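Local coordinates for NIPSNAP domain protein (Burkholderia xenovorans, PDB 5K9F) that is of unknown function but belongs to the NipSnap family, in the dimeric alpha-beta barrel superfamily, and binds oxamic acid in the crystal between its sheet and helices, at residues P82-K85 against S86-G89. Residues are numbered along the deposited sequence; the frame is centred on the assembly and turned at random.
Sequences PQWK and SFVG. With OXM (oxamic acid), chain B.
Across the first turns of helix 82-91, the amides of Ser86, Phe87, Val88 and Gly89 donate hydrogen bonds to the carbonyl oxygens of Pro82, Gln83, Trp84 and Lys85 respectively, the shortest of these i to i+4 links being Val88 N to Trp84 O at 2.8 Å. The same spacing brings a methyl group onto an indole: Val88 CG2 sits over one face of Trp84, 3.7 Å from the centroid of the five-membered ring, in a CH-pi contact that comes as near as 3.4 Å to Trp84 NE1. Trp84 reaches this methyl because its CG lies anti to the backbone N (chi1 180°), which carries the indole forward along the helix. Phe87, whose CG is likewise anti to the backbone N (chi1 163°), runs beside it and points the same way. The two aromatic planes are inclined by 43°, and Trp84 CZ3 meets Phe87 CD2 at 3.5 Å, on the face of the indole that Val88 CG2 also covers. Trp84 and Phe87, three residues apart on the helix, form part of the wall of the oxamic acid pocket, which Tyr16, Phe26, Gln38 and Ile95 complete, in the alpha-beta fold of the NipSnap family, where helices pack against an antiparallel sheet. Oxamic acid presents its N1 at the indole edge and its O1 at the phenyl edge, with O1 3.6 Å from Trp84 CH2 and 3.8 Å from Phe87 CE2. Trp84 also touches Ile37 and Gln38 of helix 35-42, while Phe87 touches Leu29 and Glu33 of helix 23-33. On the exposed side, a water donates to Pro82 O at 2.7 Å.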
# COMPACT_ATOMS: atom_id res chain seq x y z
N PRO A 82 6.23 31.89 18.00
CA PRO A 82 7.65 31.60 18.25
C PRO A 82 7.89 30.45 19.21
O PRO A 82 8.87 29.72 19.05
CB PRO A 82 8.18 32.93 18.81
CG PRO A 82 7.24 33.95 18.31
CD PRO A 82 5.90 33.30 18.26
N GLN A 83 7.04 30.27 20.22
CA GLN A 83 7.23 29.13 21.12
C GLN A 83 6.88 27.82 20.43
O GLN A 83 7.49 26.78 20.74
CB GLN A 83 6.40 29.31 22.39
CG GLN A 83 6.90 30.44 23.29
CD GLN A 83 6.18 30.49 24.62
OE1 GLN A 83 4.95 30.52 24.68
NE2 GLN A 83 6.94 30.49 25.70
N TRP A 84 5.91 27.83 19.51
CA TRP A 84 5.63 26.62 18.75
C TRP A 84 6.82 26.25 17.88
O TRP A 84 7.21 25.08 17.80
CB TRP A 84 4.38 26.81 17.90
CG TRP A 84 4.04 25.58 17.09
CD1 TRP A 84 4.10 25.45 15.73
CD2 TRP A 84 3.58 24.31 17.60
NE1 TRP A 84 3.71 24.18 15.36
CE2 TRP A 84 3.38 23.47 16.49
CE3 TRP A 84 3.31 23.82 18.88
CZ2 TRP A 84 2.93 22.15 16.62
CZ3 TRP A 84 2.85 22.51 19.01
CH2 TRP A 84 2.67 21.69 17.89
N LYS A 85 7.39 27.24 17.19
CA LYS A 85 8.56 26.98 16.35
C LYS A 85 9.69 26.35 17.16
O LYS A 85 10.36 25.43 16.68
CB LYS A 85 9.03 28.28 15.70
CG LYS A 85 8.11 28.84 14.62
CD LYS A 85 8.66 30.16 14.09
CE LYS A 85 7.79 30.74 13.00
NZ LYS A 85 8.31 32.07 12.54
N SER A 86 9.89 26.83 18.39
CA SER A 86 10.93 26.25 19.23
C SER A 86 10.64 24.79 19.54
O SER A 86 11.52 23.93 19.44
CB SER A 86 11.07 27.06 20.53
OG SER A 86 11.60 28.34 20.27
N PHE A 87 9.39 24.49 19.92
CA PHE A 87 9.03 23.11 20.20
C PHE A 87 9.19 22.23 18.97
O PHE A 87 9.71 21.11 19.07
CB PHE A 87 7.60 23.03 20.73
CG PHE A 87 7.01 21.65 20.65
CD1 PHE A 87 7.42 20.67 21.54
CD2 PHE A 87 6.09 21.33 19.68
CE1 PHE A 87 6.90 19.39 21.46
CE2 PHE A 87 5.57 20.05 19.59
CZ PHE A 87 5.98 19.08 20.48
N VAL A 88 8.76 22.72 17.80
CA VAL A 88 8.91 21.92 16.59
C VAL A 88 10.39 21.61 16.34
O VAL A 88 10.74 20.50 15.91
CB VAL A 88 8.27 22.64 15.39
CG1 VAL A 88 8.70 21.99 14.09
CG2 VAL A 88 6.76 22.60 15.53
N GLY A 89 11.26 22.58 16.62
CA GLY A 89 12.69 22.34 16.48
C GLY A 89 13.20 21.24 17.40
O GLY A 89 14.04 20.43 17.00
C1 OXM B . 3.40 18.51 16.03
N1 OXM B . 2.33 18.73 15.26
O1 OXM B . 3.32 18.16 17.23
C2 OXM B . 4.75 18.66 15.47
O2 OXM B . 5.72 18.36 16.21
O3 OXM B . 4.92 19.07 14.30
O HOH W 1 11.23 30.41 17.92